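PDB 4DTD: VgrG protein from Vibrio cholerae, which carries an actin cross-linking domain and, as in related toxins, probably joins actin monomers covalently into oligomers that cannot polymerise normally. Local coordinates for residues F46-S51 and V141-N146; M59-M64 and E90-P95; W113-F118 and I166-S171; Q128-I133 and A147-A152; S23-E28 and Q360-K365. All coordinates share one frame; numbering follows the deposited sequence.

Contact 1 (F46-S51 and V141-N146); sequences FGYVKS and VIEITN
Tyr48 and Glu143 face each other in a hydrogen-bonded pair of an antiparallel ladder in which strands 46-51 and 141-144 run at 156° to one another. Their backbones exchange two bonds, Glu143 N to Tyr48 O at 2.8 Å and Tyr48 N to Glu143 O at 2.9 Å, and Lys50 and Val141 repeat the pattern. Where the second strand gives way to a turn, Phe46 O takes both Thr145 N and Asn146 N, each at 3.0 Å and both from the same side of its carbonyl plane.

On the face carrying Tyr48, Lys50, Val141 and Glu143, a CH-pi contact places Glu143 CB 3.7 Å from the centroid of the Tyr48 ring, over its face. Glu143 then bends at chi2 (-81°), which turns its carboxylate to the extended Lys50 chain. The resulting salt bridge, Lys50 NZ to Glu143 OE1 at 2.8 Å, uses the anti side of the carboxylate.

Apolar contact occupies the other face, where Val49 CG2 meets Ile142 CG1 at 4.1 Å. There Ile142 packs on Trp113, Leu114 and His117 of helix 101-124, while strand 56-68 pairs with the opposite edge of strand 46-51.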
# COMPACT_ATOMS: atom_id res chain seq x y z
N PHE A 46 16.47 -2.43 -3.78
CA PHE A 46 17.82 -2.60 -4.30
C PHE A 46 18.43 -1.25 -4.74
O PHE A 46 19.64 -1.15 -4.97
CB PHE A 46 17.92 -3.69 -5.37
CG PHE A 46 17.09 -3.51 -6.62
CD1 PHE A 46 15.80 -4.03 -6.69
CD2 PHE A 46 17.62 -2.91 -7.76
CE1 PHE A 46 15.05 -3.92 -7.86
CE2 PHE A 46 16.87 -2.81 -8.93
CZ PHE A 46 15.59 -3.32 -8.98
N GLY A 47 17.61 -0.22 -4.78
CA GLY A 47 18.05 1.12 -5.12
C GLY A 47 16.93 2.13 -5.11
O GLY A 47 15.78 1.77 -4.88
N TYR A 48 17.26 3.40 -5.38
CA TYR A 48 16.26 4.47 -5.48
C TYR A 48 16.70 5.52 -6.50
O TYR A 48 17.87 5.58 -6.88
CB TYR A 48 15.94 5.12 -4.10
CG TYR A 48 17.08 5.83 -3.40
CD1 TYR A 48 17.95 5.15 -2.56
CD2 TYR A 48 17.26 7.22 -3.54
CE1 TYR A 48 19.00 5.80 -1.91
CE2 TYR A 48 18.29 7.89 -2.87
CZ TYR A 48 19.16 7.17 -2.06
OH TYR A 48 20.21 7.80 -1.43
N VAL A 49 15.77 6.40 -6.89
CA VAL A 49 16.06 7.49 -7.82
C VAL A 49 15.77 8.81 -7.10
O VAL A 49 14.74 8.95 -6.43
CB VAL A 49 15.31 7.34 -9.17
CG1 VAL A 49 15.33 8.61 -10.00
CG2 VAL A 49 15.88 6.18 -9.99
N LYS A 50 16.70 9.76 -7.20
CA LYS A 50 16.54 11.08 -6.61
C LYS A 50 16.71 12.15 -7.66
O LYS A 50 17.23 11.88 -8.75
CB LYS A 50 17.51 11.28 -5.42
CG LYS A 50 18.99 11.23 -5.76
CD LYS A 50 19.84 11.31 -4.52
CE LYS A 50 21.30 11.40 -4.91
NZ LYS A 50 22.20 11.42 -3.72
N SER A 51 16.29 13.38 -7.35
CA SER A 51 16.51 14.51 -8.24
C SER A 51 17.96 14.93 -8.00
O SER A 51 18.52 14.57 -6.97
CB SER A 51 15.58 15.67 -7.88
OG SER A 51 16.04 16.33 -6.72
N VAL A 141 19.13 11.04 -10.65
CA VAL A 141 20.30 10.27 -10.20
C VAL A 141 19.84 8.92 -9.63
O VAL A 141 18.94 8.89 -8.81
CB VAL A 141 21.16 11.05 -9.15
CG1 VAL A 141 22.39 10.25 -8.70
CG2 VAL A 141 21.57 12.44 -9.66
N ILE A 142 20.50 7.81 -10.05
CA ILE A 142 20.22 6.49 -9.51
C ILE A 142 21.18 6.24 -8.35
O ILE A 142 22.39 6.40 -8.49
CB ILE A 142 20.37 5.35 -10.56
CG1 ILE A 142 19.48 5.55 -11.81
CG2 ILE A 142 20.08 3.96 -9.90
CD1 ILE A 142 19.75 4.51 -12.89
N GLU A 143 20.65 5.77 -7.22
CA GLU A 143 21.45 5.35 -6.07
C GLU A 143 21.21 3.85 -5.89
O GLU A 143 20.08 3.39 -5.94
CB GLU A 143 21.11 6.14 -4.81
CG GLU A 143 21.58 7.59 -4.87
CD GLU A 143 23.05 7.85 -4.56
OE1 GLU A 143 23.33 8.92 -3.97
OE2 GLU A 143 23.91 7.01 -4.90
N ILE A 144 22.28 3.08 -5.78
CA ILE A 144 22.18 1.65 -5.62
C ILE A 144 22.43 1.32 -4.16
O ILE A 144 23.51 1.58 -3.63
CB ILE A 144 23.08 0.86 -6.62
CG1 ILE A 144 22.62 1.10 -8.09
CG2 ILE A 144 23.14 -0.63 -6.28
CD1 ILE A 144 21.13 0.63 -8.44
N THR A 145 21.41 0.77 -3.54
CA THR A 145 21.30 0.40 -2.14
C THR A 145 21.82 -1.02 -1.91
O THR A 145 22.35 -1.32 -0.85
CB THR A 145 19.84 0.71 -1.73
OG1 THR A 145 19.84 1.90 -0.95
CG2 THR A 145 19.13 -0.41 -1.05
N ASN A 146 21.67 -1.89 -2.92
CA ASN A 146 22.13 -3.27 -2.90
C ASN A 146 22.72 -3.63 -4.26
O ASN A 146 21.98 -3.83 -5.23
CB ASN A 146 20.97 -4.18 -2.56
CG ASN A 146 21.38 -5.56 -2.19
OD1 ASN A 146 22.51 -6.02 -2.42
ND2 ASN A 146 20.46 -6.25 -1.57

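Contact 2 (M59-M64 and E90-P95); sequences MLTKDM and ELVSYP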
# COMPACT_ATOMS: atom_id res chain seq x y z
N MSE A 59 11.55 4.32 -5.06
CA MSE A 59 12.43 3.17 -4.83
C MSE A 59 12.28 2.19 -5.97
O MSE A 59 11.20 2.05 -6.54
CB MSE A 59 12.03 2.40 -3.58
CG MSE A 59 12.14 3.18 -2.30
SE MSE A 59 11.14 2.23 -0.91
CE MSE A 59 11.81 3.22 0.67
N LEU A 60 13.35 1.43 -6.20
CA LEU A 60 13.41 0.28 -7.12
C LEU A 60 13.32 -0.94 -6.21
O LEU A 60 14.14 -1.11 -5.28
CB LEU A 60 14.75 0.27 -7.89
CG LEU A 60 14.87 1.16 -9.10
CD1 LEU A 60 15.14 2.59 -8.72
CD2 LEU A 60 15.97 0.67 -9.96
N THR A 61 12.27 -1.74 -6.39
CA THR A 61 12.04 -2.91 -5.55
C THR A 61 11.77 -4.19 -6.34
O THR A 61 11.32 -4.14 -7.49
CB THR A 61 10.80 -2.69 -4.64
OG1 THR A 61 9.64 -2.64 -5.46
CG2 THR A 61 10.90 -1.45 -3.76
N LYS A 62 11.98 -5.34 -5.69
CA LYS A 62 11.59 -6.61 -6.29
C LYS A 62 10.09 -6.77 -5.94
O LYS A 62 9.66 -6.32 -4.88
CB LYS A 62 12.44 -7.79 -5.78
CG LYS A 62 12.42 -8.00 -4.29
CD LYS A 62 13.09 -9.30 -3.93
CE LYS A 62 13.09 -9.50 -2.44
NZ LYS A 62 13.98 -10.60 -2.03
N ASP A 63 9.30 -7.33 -6.84
CA ASP A 63 7.88 -7.49 -6.61
C ASP A 63 7.46 -8.98 -6.57
O ASP A 63 7.58 -9.62 -5.53
CB ASP A 63 7.07 -6.64 -7.61
CG ASP A 63 5.55 -6.69 -7.50
OD1 ASP A 63 5.03 -6.94 -6.37
OD2 ASP A 63 4.88 -6.51 -8.54
N MSE A 64 7.01 -9.53 -7.69
CA MSE A 64 6.55 -10.90 -7.81
C MSE A 64 7.71 -11.87 -8.09
O MSE A 64 8.45 -11.69 -9.07
CB MSE A 64 5.53 -10.95 -8.93
CG MSE A 64 5.08 -12.34 -9.25
SE MSE A 64 3.19 -12.48 -8.99
CE MSE A 64 2.61 -11.20 -10.52
N GLU A 90 9.24 -3.33 -9.33
CA GLU A 90 8.19 -2.38 -9.04
C GLU A 90 8.83 -1.06 -8.64
O GLU A 90 9.76 -1.06 -7.84
CB GLU A 90 7.28 -2.92 -7.93
CG GLU A 90 5.86 -2.39 -8.04
CD GLU A 90 5.05 -2.32 -6.76
OE1 GLU A 90 5.62 -2.58 -5.67
OE2 GLU A 90 3.85 -1.98 -6.84
N LEU A 91 8.33 0.05 -9.17
CA LEU A 91 8.77 1.42 -8.85
C LEU A 91 7.76 1.98 -7.82
O LEU A 91 6.56 2.06 -8.10
CB LEU A 91 8.76 2.26 -10.14
CG LEU A 91 10.04 2.27 -11.04
CD1 LEU A 91 10.89 1.04 -10.93
CD2 LEU A 91 9.70 2.62 -12.46
N VAL A 92 8.25 2.25 -6.59
CA VAL A 92 7.43 2.71 -5.46
C VAL A 92 7.85 4.14 -5.05
O VAL A 92 8.94 4.35 -4.52
CB VAL A 92 7.46 1.68 -4.29
CG1 VAL A 92 6.67 2.19 -3.09
CG2 VAL A 92 6.90 0.33 -4.74
N SER A 93 6.99 5.11 -5.33
CA SER A 93 7.30 6.50 -5.03
C SER A 93 7.39 6.84 -3.54
O SER A 93 6.76 6.19 -2.71
CB SER A 93 6.34 7.44 -5.75
OG SER A 93 5.11 7.54 -5.04
N TYR A 94 8.18 7.86 -3.21
CA TYR A 94 8.23 8.35 -1.85
C TYR A 94 7.07 9.33 -1.83
O TYR A 94 6.95 10.11 -2.78
CB TYR A 94 9.55 9.03 -1.55
CG TYR A 94 10.70 8.06 -1.36
CD1 TYR A 94 10.94 7.48 -0.12
CD2 TYR A 94 11.57 7.77 -2.40
CE1 TYR A 94 12.04 6.64 0.08
CE2 TYR A 94 12.65 6.91 -2.22
CZ TYR A 94 12.89 6.37 -0.97
OH TYR A 94 13.97 5.53 -0.78
N PRO A 95 6.13 9.22 -0.84
CA PRO A 95 4.96 10.11 -0.84
C PRO A 95 5.26 11.61 -0.87
O PRO A 95 6.31 12.05 -0.41
CB PRO A 95 4.22 9.74 0.45
CG PRO A 95 5.26 9.03 1.30
CD PRO A 95 6.11 8.30 0.32
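Glu90 O receives two bonds from one residue, Thr61 N at 3.0 Å and Thr61 OG1 at 2.9 Å, so a side-chain hydroxyl doubles a rung of the antiparallel beta ladder between strands 59-63 and 90-93. The backbone N-H comes nearly in line with the C=O bond, whereas the hydroxyl arrives from above the carbonyl plane. Thr61 places OG1 between its own backbone N and carbonyl carbon (chi1 67°), which swings the oxygen across to Glu90. Glu90 N to Thr61 O and the reciprocal pair between Met59 and Val92 complete the ladder.

Asp63 CB and Glu90 CB pack at 3.7 Å near the corner of the chain at residue 64. Their carboxylates stand apart, OD1 of Asp63 4.5 Å from OE1 of Glu90; Glu28 also comes close to Glu90, and Lys11 touches both Asp63 and Glu90. On the face bearing Leu60 and Leu91, these two leucines meet loosely and turn to helix 101-124, Leu60 touching Leu114 and Phe118, and Leu91 touching Met111.

At the other end, Met59, a selenomethionine, makes a Met-aromatic contact with Tyr94. The two side chains cross at about a right angle, with SE 5.0 Å from the centroid of the Tyr94 ring and oblique to it. The extended chain carries its methyl past the selenium, putting CE of Met59 3.5 Å from CE1 of Tyr94.

Contact 3 (W113-F118 and I166-S171); sequences WLATHF and ITMTPS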
# COMPACT_ATOMS: atom_id res chain seq x y z
N TRP A 113 11.88 8.29 -17.45
CA TRP A 113 13.31 8.33 -17.76
C TRP A 113 13.96 7.00 -17.38
O TRP A 113 14.79 6.51 -18.14
CB TRP A 113 14.05 9.50 -17.07
CG TRP A 113 15.54 9.29 -17.07
CD1 TRP A 113 16.38 9.38 -18.14
CD2 TRP A 113 16.32 8.72 -16.00
NE1 TRP A 113 17.64 8.92 -17.80
CE2 TRP A 113 17.62 8.49 -16.50
CE3 TRP A 113 16.03 8.35 -14.67
CZ2 TRP A 113 18.66 7.98 -15.70
CZ3 TRP A 113 17.05 7.82 -13.89
CH2 TRP A 113 18.34 7.63 -14.41
N LEU A 114 13.62 6.44 -16.19
CA LEU A 114 14.22 5.16 -15.78
C LEU A 114 13.84 4.03 -16.72
O LEU A 114 14.73 3.22 -17.05
CB LEU A 114 14.01 4.80 -14.28
CG LEU A 114 14.72 3.54 -13.78
CD1 LEU A 114 16.22 3.70 -13.77
CD2 LEU A 114 14.20 3.11 -12.41
N ALA A 115 12.60 4.02 -17.25
CA ALA A 115 12.20 3.01 -18.23
C ALA A 115 13.14 3.08 -19.46
O ALA A 115 13.58 2.05 -19.99
CB ALA A 115 10.75 3.22 -18.66
N THR A 116 13.47 4.30 -19.87
CA THR A 116 14.39 4.65 -20.98
C THR A 116 15.77 4.10 -20.67
O THR A 116 16.35 3.41 -21.50
CB THR A 116 14.33 6.19 -21.14
OG1 THR A 116 13.31 6.53 -22.07
CG2 THR A 116 15.63 6.81 -21.49
N HIS A 117 16.27 4.34 -19.44
CA HIS A 117 17.55 3.85 -18.96
C HIS A 117 17.54 2.29 -18.90
O HIS A 117 18.51 1.67 -19.32
CB HIS A 117 17.86 4.51 -17.60
CG HIS A 117 19.14 4.02 -17.03
ND1 HIS A 117 20.35 4.42 -17.54
CD2 HIS A 117 19.35 3.05 -16.10
CE1 HIS A 117 21.27 3.73 -16.88
NE2 HIS A 117 20.71 2.89 -16.00
N PHE A 118 16.44 1.67 -18.47
CA PHE A 118 16.30 0.21 -18.45
C PHE A 118 16.37 -0.38 -19.87
O PHE A 118 17.02 -1.42 -20.09
CB PHE A 118 14.99 -0.20 -17.76
CG PHE A 118 15.04 -0.31 -16.25
CD1 PHE A 118 16.11 -0.94 -15.61
CD2 PHE A 118 13.98 0.14 -15.47
CE1 PHE A 118 16.14 -1.06 -14.22
CE2 PHE A 118 14.01 0.00 -14.08
CZ PHE A 118 15.09 -0.59 -13.46
N ILE A 166 11.20 -0.83 -22.51
CA ILE A 166 10.67 -0.92 -21.16
C ILE A 166 9.66 0.18 -20.99
O ILE A 166 9.92 1.34 -21.31
CB ILE A 166 11.78 -0.96 -20.07
CG1 ILE A 166 12.75 -2.17 -20.26
CG2 ILE A 166 11.21 -0.88 -18.64
CD1 ILE A 166 12.11 -3.55 -20.37
N THR A 167 8.51 -0.19 -20.47
CA THR A 167 7.42 0.75 -20.31
C THR A 167 6.80 0.66 -18.90
O THR A 167 6.98 -0.35 -18.20
CB THR A 167 6.44 0.41 -21.46
OG1 THR A 167 6.16 1.54 -22.28
CG2 THR A 167 5.20 -0.38 -21.02
N MSE A 168 6.06 1.72 -18.51
CA MSE A 168 5.24 1.82 -17.30
C MSE A 168 4.01 0.96 -17.61
O MSE A 168 3.17 1.36 -18.41
CB MSE A 168 4.79 3.28 -17.04
CG MSE A 168 5.91 4.22 -16.56
SE MSE A 168 6.97 3.45 -15.09
CE MSE A 168 8.58 3.10 -16.04
N THR A 169 3.94 -0.25 -17.07
CA THR A 169 2.82 -1.17 -17.32
C THR A 169 1.52 -0.61 -16.71
O THR A 169 1.48 -0.34 -15.51
CB THR A 169 3.17 -2.56 -16.75
OG1 THR A 169 4.52 -2.87 -17.05
CG2 THR A 169 2.30 -3.64 -17.30
N PRO A 170 0.44 -0.41 -17.51
CA PRO A 170 -0.82 0.11 -16.91
C PRO A 170 -1.50 -0.86 -15.94
O PRO A 170 -2.12 -0.41 -14.98
CB PRO A 170 -1.71 0.40 -18.13
CG PRO A 170 -1.15 -0.45 -19.22
CD PRO A 170 0.32 -0.61 -18.96
N SER A 171 -1.38 -2.17 -16.16
CA SER A 171 -1.97 -3.15 -15.25
C SER A 171 -1.17 -3.23 -13.94
O SER A 171 -1.70 -3.65 -12.91
CB SER A 171 -2.09 -4.53 -15.90
OG SER A 171 -0.84 -5.04 -16.34
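Ala115 CB is the point at which helix 101-124 meets the irregular loop 166-171, a helix-to-loop packing contact without a hydrogen bond between the two segments. The alanine methyl points at the loop, and two groups converge on it: the carbonyl oxygen of Ile166, with O 3.4 Å from CB of Ala115, and the methyl of Met168, a selenomethionine, whose CE lies at the same distance from that CB.

The conformation of Met168 explains the second approach. Its CG is anti to the carbonyl carbon (chi1 -72°), and the chain then folds at chi2 and again at chi3, bringing the terminal methyl back to the helix although the residue itself sits farther along the loop. Its flank touches Met111 and Leu112, one turn earlier in the same helix.

Ile166 aims its beta-branched side chain at the helix. With CG1 beside the backbone N and CG2 beside the carbonyl carbon, both branches straddle CB of Phe118, CG1 and CG2 each 3.9 Å from that atom. Phe118 CB starts out toward the loop, but CG lies opposite the carbonyl carbon (chi1 -85°), which leads the ring away from the loop to Leu60 of strand 56-68 in the interior.

A second-shell residue adds a polar link: Thr119 OG1 is hydrogen-bonded to Ala115 O and also to Ile166 N, joining loop to helix through one hydroxyl. Ile166 also touches Ile122, a further turn along. The same Ala115 O lies 3.5 Å from CB of Ile166.

Contact 4 (Q128-I133 and A147-A152); sequences QPLAPI and AKHVIA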
# COMPACT_ATOMS: atom_id res chain seq x y z
N GLN A 128 23.49 -7.73 -15.90
CA GLN A 128 24.44 -6.90 -15.13
C GLN A 128 23.64 -6.09 -14.12
O GLN A 128 22.47 -5.77 -14.36
CB GLN A 128 25.19 -5.91 -16.06
CG GLN A 128 26.34 -6.50 -16.89
CD GLN A 128 27.07 -5.44 -17.68
OE1 GLN A 128 27.45 -4.37 -17.19
NE2 GLN A 128 27.29 -5.70 -18.94
N PRO A 129 24.24 -5.70 -12.97
CA PRO A 129 23.46 -4.85 -12.04
C PRO A 129 23.35 -3.44 -12.63
O PRO A 129 24.18 -3.07 -13.44
CB PRO A 129 24.33 -4.81 -10.78
CG PRO A 129 25.70 -5.12 -11.22
CD PRO A 129 25.61 -5.97 -12.45
N LEU A 130 22.38 -2.64 -12.17
CA LEU A 130 22.32 -1.22 -12.55
C LEU A 130 23.46 -0.48 -11.86
O LEU A 130 23.82 -0.80 -10.72
CB LEU A 130 21.04 -0.59 -12.01
CG LEU A 130 19.79 -0.60 -12.80
CD1 LEU A 130 18.84 0.40 -12.18
CD2 LEU A 130 20.04 -0.26 -14.27
N ALA A 131 23.99 0.55 -12.51
CA ALA A 131 25.05 1.36 -11.89
C ALA A 131 24.46 2.66 -11.38
O ALA A 131 23.50 3.17 -11.99
CB ALA A 131 26.16 1.64 -12.90
N PRO A 132 25.02 3.22 -10.27
CA PRO A 132 24.57 4.54 -9.80
C PRO A 132 25.00 5.60 -10.81
O PRO A 132 26.17 5.90 -10.90
CB PRO A 132 25.29 4.71 -8.45
CG PRO A 132 26.42 3.82 -8.48
CD PRO A 132 26.14 2.71 -9.45
N ILE A 133 24.09 6.06 -11.65
CA ILE A 133 24.40 7.06 -12.68
C ILE A 133 23.50 8.29 -12.57
O ILE A 133 22.53 8.31 -11.82
CB ILE A 133 24.35 6.46 -14.12
CG1 ILE A 133 22.98 5.90 -14.47
CG2 ILE A 133 25.47 5.45 -14.38
CD1 ILE A 133 22.19 6.75 -15.41
N ALA A 147 24.06 -3.72 -4.32
CA ALA A 147 24.80 -4.06 -5.54
C ALA A 147 24.69 -5.54 -5.89
O ALA A 147 24.99 -5.93 -7.02
CB ALA A 147 26.26 -3.66 -5.39
N LYS A 148 24.25 -6.36 -4.94
CA LYS A 148 24.07 -7.80 -5.15
C LYS A 148 22.71 -8.09 -5.87
O LYS A 148 21.78 -8.66 -5.32
CB LYS A 148 24.28 -8.57 -3.83
CG LYS A 148 25.06 -9.85 -4.05
CD LYS A 148 25.73 -10.37 -2.79
CE LYS A 148 26.46 -11.68 -3.01
NZ LYS A 148 25.56 -12.86 -2.97
N HIS A 149 22.62 -7.67 -7.13
CA HIS A 149 21.45 -7.84 -8.00
C HIS A 149 21.91 -7.82 -9.44
O HIS A 149 23.03 -7.39 -9.71
CB HIS A 149 20.41 -6.71 -7.76
CG HIS A 149 20.74 -5.41 -8.45
ND1 HIS A 149 21.45 -4.41 -7.80
CD2 HIS A 149 20.42 -4.98 -9.69
CE1 HIS A 149 21.57 -3.42 -8.68
NE2 HIS A 149 20.97 -3.72 -9.83
N VAL A 150 21.05 -8.27 -10.37
CA VAL A 150 21.23 -8.17 -11.83
C VAL A 150 19.88 -7.83 -12.42
O VAL A 150 18.85 -8.21 -11.86
CB VAL A 150 21.94 -9.35 -12.57
CG1 VAL A 150 23.31 -9.66 -11.97
CG2 VAL A 150 21.07 -10.61 -12.69
N ILE A 151 19.90 -7.10 -13.53
CA ILE A 151 18.74 -6.73 -14.34
C ILE A 151 18.85 -7.51 -15.66
O ILE A 151 19.90 -7.52 -16.31
CB ILE A 151 18.65 -5.19 -14.58
CG1 ILE A 151 18.60 -4.41 -13.23
CG2 ILE A 151 17.47 -4.81 -15.52
CD1 ILE A 151 17.26 -4.48 -12.43
N ALA A 152 17.78 -8.20 -16.01
CA ALA A 152 17.74 -9.00 -17.25
C ALA A 152 16.41 -8.80 -17.97
O ALA A 152 15.37 -8.72 -17.32
CB ALA A 152 17.94 -10.46 -16.91
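The beginning of strand 150-153 and the turn that leads into it are flanked here by the irregular loop 128-133, which follows helix 101-124. Across this loop-to-strand contact, His149 and Leu130 form a side-chain-to-backbone bond: Leu130 N donates to NE2 of His149 at 2.9 Å, and the bond is fairly straight. The N-H approaches tilted 32° from the imidazole plane. As an acceptor, NE2 carries no proton in this bond, and the other ring nitrogen, ND1, is hydrogen-bonded to Asn146 O. The imidazole is thus held at both nitrogens, which fixes its rotation.

Pro129 lies over one face of the same ring in a CH-pi contact, its CB 3.8 Å from the ring centroid and displaced toward the rim. The histidine reaches this position with CG between its backbone N and carbonyl carbon (chi1 79°). Phe46 also meets the imidazole, with the two ring planes at about 40°.

Backbone contact continues next to the proline. Ile151 N donates to Gln128 O at 3.0 Å from well above the carbonyl plane, and this oxygen also has His121 NE2 as a partner. Leu130 sits against His117, Phe118 and His121 of helix 101-124, so it lies between that helix and Ile151 of strand 150-153. There Leu130 and Ile151 cross at a slant, CG of the leucine 4.0 Å from CG1 of the isoleucine.

Contact 5 (S23-E28 and Q360-K365); sequences SSIGIE and QSYLPK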
# COMPACT_ATOMS: atom_id res chain seq x y z
N SER A 23 -2.59 16.11 3.02
CA SER A 23 -2.74 14.78 2.44
C SER A 23 -1.57 14.35 1.55
O SER A 23 -1.02 15.17 0.81
CB SER A 23 -4.09 14.64 1.73
OG SER A 23 -4.30 15.70 0.80
N SER A 24 -1.20 13.07 1.63
CA SER A 24 -0.09 12.51 0.85
C SER A 24 -0.53 11.49 -0.21
O SER A 24 -1.42 10.69 0.02
CB SER A 24 0.93 11.87 1.78
OG SER A 24 0.36 10.76 2.46
N ILE A 25 0.16 11.49 -1.35
CA ILE A 25 -0.03 10.53 -2.45
C ILE A 25 1.27 9.76 -2.73
O ILE A 25 2.32 10.37 -2.93
CB ILE A 25 -0.62 11.21 -3.74
CG1 ILE A 25 -0.86 10.20 -4.88
CG2 ILE A 25 0.18 12.42 -4.21
CD1 ILE A 25 -2.18 9.53 -4.89
N GLY A 26 1.17 8.43 -2.75
CA GLY A 26 2.24 7.49 -3.06
C GLY A 26 1.84 6.55 -4.18
O GLY A 26 0.86 5.82 -4.04
N ILE A 27 2.57 6.57 -5.33
CA ILE A 27 2.27 5.71 -6.49
C ILE A 27 3.17 4.47 -6.61
O ILE A 27 4.27 4.43 -6.03
CB ILE A 27 2.11 6.49 -7.82
CG1 ILE A 27 3.46 7.12 -8.26
CG2 ILE A 27 0.97 7.53 -7.70
CD1 ILE A 27 3.57 7.43 -9.69
N GLU A 28 2.69 3.45 -7.35
CA GLU A 28 3.35 2.16 -7.54
C GLU A 28 3.18 1.68 -8.96
O GLU A 28 2.07 1.67 -9.47
CB GLU A 28 2.72 1.10 -6.61
CG GLU A 28 2.87 1.34 -5.11
CD GLU A 28 2.00 0.43 -4.24
OE1 GLU A 28 1.09 0.95 -3.56
OE2 GLU A 28 2.24 -0.80 -4.25
N GLN A 360 -5.68 9.04 -11.91
CA GLN A 360 -4.90 8.76 -13.12
C GLN A 360 -3.78 9.77 -13.46
O GLN A 360 -2.68 9.34 -13.81
CB GLN A 360 -5.81 8.49 -14.33
CG GLN A 360 -6.37 7.06 -14.36
CD GLN A 360 -5.32 5.97 -14.53
OE1 GLN A 360 -4.30 6.12 -15.21
NE2 GLN A 360 -5.58 4.82 -13.92
N SER A 361 -4.05 11.08 -13.30
CA SER A 361 -3.10 12.17 -13.53
C SER A 361 -1.86 12.09 -12.61
O SER A 361 -0.87 12.76 -12.91
CB SER A 361 -3.79 13.53 -13.38
OG SER A 361 -4.21 13.75 -12.04
N TYR A 362 -1.91 11.30 -11.51
CA TYR A 362 -0.78 11.09 -10.59
C TYR A 362 0.19 9.98 -11.09
O TYR A 362 1.26 9.80 -10.51
CB TYR A 362 -1.26 10.74 -9.17
CG TYR A 362 -1.91 11.91 -8.45
CD1 TYR A 362 -1.15 12.77 -7.66
CD2 TYR A 362 -3.27 12.16 -8.57
CE1 TYR A 362 -1.73 13.86 -7.03
CE2 TYR A 362 -3.87 13.24 -7.93
CZ TYR A 362 -3.09 14.09 -7.16
OH TYR A 362 -3.68 15.16 -6.52
N LEU A 363 -0.19 9.24 -12.14
CA LEU A 363 0.60 8.13 -12.66
C LEU A 363 1.33 8.48 -13.95
O LEU A 363 0.78 9.20 -14.79
CB LEU A 363 -0.28 6.91 -12.94
CG LEU A 363 -1.18 6.38 -11.86
CD1 LEU A 363 -2.14 5.41 -12.49
CD2 LEU A 363 -0.40 5.69 -10.76
N PRO A 364 2.55 7.90 -14.15
CA PRO A 364 3.26 8.14 -15.41
C PRO A 364 2.56 7.44 -16.55
O PRO A 364 2.13 6.29 -16.40
CB PRO A 364 4.66 7.57 -15.15
CG PRO A 364 4.47 6.55 -14.10
CD PRO A 364 3.31 6.99 -13.27
N LYS A 365 2.38 8.14 -17.67
CA LYS A 365 1.72 7.59 -18.85
C LYS A 365 2.71 7.50 -20.03
O LYS A 365 3.22 8.53 -20.50
CB LYS A 365 0.46 8.40 -19.21
CG LYS A 365 -0.87 7.62 -19.13
CD LYS A 365 -1.33 7.22 -17.70
CE LYS A 365 -1.65 8.38 -16.78
NZ LYS A 365 -2.84 9.17 -17.21
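Ile27 turns CG1 into the space between its backbone N and carbonyl carbon (chi1 67°) and extends beyond it, carrying CD1 to the chain of residues 362-364, while CG2 stays anti to the carbonyl carbon. Ile25 takes the other arrangement, with CG1 anti to the backbone N (chi1 -179°) and CG2 turned to the ring of Tyr362. The two isoleucines, separated by Gly26 and both aimed at the C-terminal segment, use their branches differently: the CG1 arm of Ile27 ends on Tyr362 O and Pro364, while both branches of Ile25 lie against the Tyr362 ring.

At Ile27, the delta methyl abuts the pyrrolidine ring of Pro364, CD1 of Ile27 3.6 Å from CD of Pro364, and lies 3.4 Å from O of Tyr362. CG2 of Ile27 meets CD2 of Leu363 at 3.8 Å.

This is apolar packing of a late loop, which follows strand 344-352, against strand 23-30. The same strand pairs with strands 84-97 and 173-180, and helix 101-124 borders the contact: Met111 touches both Ile27 and Pro364, and Val104 touches Tyr362.

The aromatic ring of Tyr362 runs obliquely to Ile25, whose CG2 lies 3.7 Å from CE1 of Tyr362. Ile25 CD1 stands over one face, offset toward the rim. At the far end of the ring, the Tyr362 hydroxyl is hydrogen-bonded to Met98 O, which ties the phenol to the chain between strand 84-97 and the helix.

In the fold
Contact 5 joins residues near the modelled N-terminus to residues near its C-terminal end, and along the chain it encloses the other four. Contact 2 is nested inside contact 1, whose segments alternate with those of contacts 3 and 4; contact 4 lies within contact 3. Strands 45-51, 56-68, 84-97 and 23-30 are successive neighbours, linking contacts 1, 2 and 5, with centres 11 Å apart for contacts 1 and 2 and 13 Å for 2 and 5. Helix 101-124 supplies contact 3 and touches residues of all the others, so contacts 4 and 5, centres 26 Å apart, share it without meeting. Sequence-distant segments thus gather around one helix within the actin cross-linking domain.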